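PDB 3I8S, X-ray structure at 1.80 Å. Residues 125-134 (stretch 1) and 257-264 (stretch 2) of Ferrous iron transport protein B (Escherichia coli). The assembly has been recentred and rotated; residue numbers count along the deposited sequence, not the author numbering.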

# COMPACT_ATOMS: atom_id res chain seq x y z
N ALA A 125 18.21 -6.72 -8.96
CA ALA A 125 17.73 -6.00 -10.13
C ALA A 125 18.90 -5.71 -11.10
O ALA A 125 18.79 -5.93 -12.31
CB ALA A 125 17.03 -4.69 -9.66
N GLU A 126 20.03 -5.27 -10.55
CA GLU A 126 21.22 -4.92 -11.32
C GLU A 126 21.71 -6.15 -12.08
O GLU A 126 22.00 -6.09 -13.29
CB GLU A 126 22.31 -4.43 -10.36
CG GLU A 126 23.62 -3.96 -10.99
CD GLU A 126 24.67 -3.61 -9.93
OE1 GLU A 126 24.26 -3.11 -8.84
OE2 GLU A 126 25.88 -3.83 -10.17
N LYS A 127 21.77 -7.26 -11.37
CA LYS A 127 22.18 -8.53 -11.95
C LYS A 127 21.23 -9.07 -13.00
O LYS A 127 21.63 -9.85 -13.85
CB LYS A 127 22.43 -9.56 -10.85
CG LYS A 127 23.82 -9.40 -10.23
CD LYS A 127 24.93 -9.70 -11.24
CE LYS A 127 25.97 -8.57 -11.31
NZ LYS A 127 27.15 -9.00 -12.11
N GLN A 128 19.98 -8.61 -12.96
CA GLN A 128 19.01 -8.89 -14.02
C GLN A 128 18.99 -7.78 -15.09
O GLN A 128 18.09 -7.74 -15.93
CB GLN A 128 17.60 -9.07 -13.42
CG GLN A 128 17.47 -10.29 -12.51
CD GLN A 128 16.08 -10.45 -11.89
OE1 GLN A 128 15.34 -9.48 -11.70
NE2 GLN A 128 15.74 -11.69 -11.54
N ASN A 129 20.00 -6.91 -15.08
CA ASN A 129 20.13 -5.85 -16.08
C ASN A 129 18.99 -4.83 -15.99
O ASN A 129 18.53 -4.33 -17.01
CB ASN A 129 20.17 -6.48 -17.48
CG ASN A 129 20.82 -5.59 -18.52
OD1 ASN A 129 20.87 -5.94 -19.70
ND2 ASN A 129 21.35 -4.46 -18.10
N ILE A 130 18.52 -4.53 -14.78
CA ILE A 130 17.49 -3.51 -14.61
C ILE A 130 17.99 -2.40 -13.67
O ILE A 130 18.47 -2.69 -12.56
CB ILE A 130 16.10 -4.09 -14.20
CG1 ILE A 130 15.25 -3.04 -13.50
CG2 ILE A 130 16.21 -5.32 -13.33
CD1 ILE A 130 13.94 -3.56 -13.07
N ARG A 131 17.90 -1.15 -14.15
CA ARG A 131 18.11 0.04 -13.33
C ARG A 131 16.75 0.73 -13.14
O ARG A 131 15.96 0.81 -14.08
CB ARG A 131 19.08 1.03 -13.99
CG ARG A 131 19.45 2.25 -13.07
CD ARG A 131 20.21 3.40 -13.80
NE ARG A 131 20.81 4.38 -12.87
CZ ARG A 131 20.14 5.30 -12.16
NH1 ARG A 131 18.81 5.41 -12.26
NH2 ARG A 131 20.79 6.13 -11.34
N ILE A 132 16.49 1.15 -11.91
CA ILE A 132 15.28 1.89 -11.55
C ILE A 132 15.61 3.39 -11.42
O ILE A 132 16.54 3.78 -10.66
CB ILE A 132 14.67 1.41 -10.23
CG1 ILE A 132 14.33 -0.10 -10.27
CG2 ILE A 132 13.38 2.18 -9.91
CD1 ILE A 132 13.50 -0.51 -11.42
N GLU A 133 14.86 4.22 -12.14
CA GLU A 133 14.95 5.66 -12.00
C GLU A 133 14.16 6.08 -10.77
O GLU A 133 12.92 6.18 -10.80
CB GLU A 133 14.35 6.35 -13.19
CG GLU A 133 15.21 6.39 -14.39
CD GLU A 133 14.77 7.52 -15.29
OE1 GLU A 133 13.52 7.74 -15.36
OE2 GLU A 133 15.63 8.20 -15.90
N ILE A 134 14.87 6.32 -9.69
CA ILE A 134 14.21 6.43 -8.39
C ILE A 134 13.33 7.68 -8.30
O ILE A 134 12.15 7.63 -7.85
CB ILE A 134 15.27 6.38 -7.26
CG1 ILE A 134 15.79 4.95 -7.11
CG2 ILE A 134 14.70 6.83 -5.94
CD1 ILE A 134 17.19 4.95 -6.63
N ASP A 257 7.25 1.50 -17.56
CA ASP A 257 7.85 1.81 -18.86
C ASP A 257 8.88 2.94 -18.76
O ASP A 257 9.85 2.93 -19.47
CB ASP A 257 6.81 2.24 -19.88
CG ASP A 257 6.04 1.08 -20.49
OD1 ASP A 257 6.42 -0.09 -20.21
OD2 ASP A 257 5.06 1.34 -21.24
N VAL A 258 8.63 3.91 -17.88
CA VAL A 258 9.52 5.04 -17.67
C VAL A 258 10.64 4.72 -16.69
O VAL A 258 11.81 5.03 -16.91
CB VAL A 258 8.73 6.25 -17.13
CG1 VAL A 258 9.66 7.39 -16.76
CG2 VAL A 258 7.68 6.72 -18.18
N VAL A 259 10.25 4.09 -15.58
CA VAL A 259 11.08 3.93 -14.40
C VAL A 259 12.09 2.78 -14.46
O VAL A 259 13.17 2.88 -13.87
CB VAL A 259 10.12 3.78 -13.19
CG1 VAL A 259 10.71 3.12 -12.01
CG2 VAL A 259 9.50 5.19 -12.91
N SER A 260 11.73 1.69 -15.14
CA SER A 260 12.57 0.50 -15.23
C SER A 260 13.17 0.42 -16.61
O SER A 260 12.44 0.41 -17.60
CB SER A 260 11.76 -0.74 -14.90
OG SER A 260 12.58 -1.90 -14.97
N ASN A 261 14.50 0.44 -16.66
CA ASN A 261 15.26 0.50 -17.90
C ASN A 261 16.25 -0.64 -17.94
O ASN A 261 16.62 -1.17 -16.90
CB ASN A 261 16.09 1.79 -17.95
CG ASN A 261 15.26 3.05 -18.13
OD1 ASN A 261 15.67 3.94 -18.87
ND2 ASN A 261 14.15 3.17 -17.41
N THR A 262 16.71 -0.98 -19.15
CA THR A 262 17.86 -1.85 -19.32
C THR A 262 19.10 -1.12 -18.80
O THR A 262 19.27 0.08 -19.03
CB THR A 262 18.10 -2.20 -20.82
OG1 THR A 262 16.90 -2.70 -21.42
CG2 THR A 262 19.20 -3.23 -20.96
N LEU A 263 19.97 -1.84 -18.09
CA LEU A 263 21.24 -1.27 -17.63
C LEU A 263 22.33 -1.16 -18.72
O LEU A 263 23.16 -0.23 -18.68
CB LEU A 263 21.76 -2.08 -16.44
CG LEU A 263 22.85 -1.47 -15.56
CD1 LEU A 263 22.31 -0.27 -14.81
CD2 LEU A 263 23.37 -2.53 -14.58
N THR A 264 22.33 -2.08 -19.69
CA THR A 264 23.41 -2.23 -20.69
C THR A 264 23.97 -0.89 -21.18
O THR A 264 24.96 -0.85 -21.93
CB THR A 264 22.92 -3.02 -21.93
OG1 THR A 264 21.92 -3.96 -21.54
CG2 THR A 264 24.09 -3.75 -22.61

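The two stretches meet as short antiparallel strands, 130-132 against 260-262; strand 260-262 follows its helix directly, while Q128 and N129 separate strand 130-132 from its helix. Along stretch 2, the first anchor comes before its strand begins. V259 O, left open at the end of its helix, accepts from E133 N at 2.8 Å and nearly straight, so the last helical residue extends the hydrogen-bond ladder one step beyond the strands. V259 also supplies apolar packing: its CG1 lies 3.5 Å from I132 CG2, a buried contact.

S260 and I132 form a non-hydrogen-bonded pair with side chains on the same face; I132 CD1 reaches 3.9 Å from S260 CB. N261 then pairs with R131 through the classic two-bond ring, N261 N to R131 O and R131 N to N261 O, both 3.0 Å. Their side chains share the other face, but N261 turns back on its own stretch, where ND2 donates to V258 O at 3.0 Å and braces the helix-to-strand turn.

T262 faces I130 without direct backbone bonds, and their side chains diverge. L263 N closes the ladder on N129 O at 3.1 Å. The leucine side chain points toward stretch 1, with CD1 3.6 Å from R131 CB and CD2 3.9 Å from E126 CG: aliphatic portions of two charged residues give it apolar cover on the surface. The rule is simple: backbone bonds at every second residue, V259, N261 and L263, set the register, and side chains pack around it.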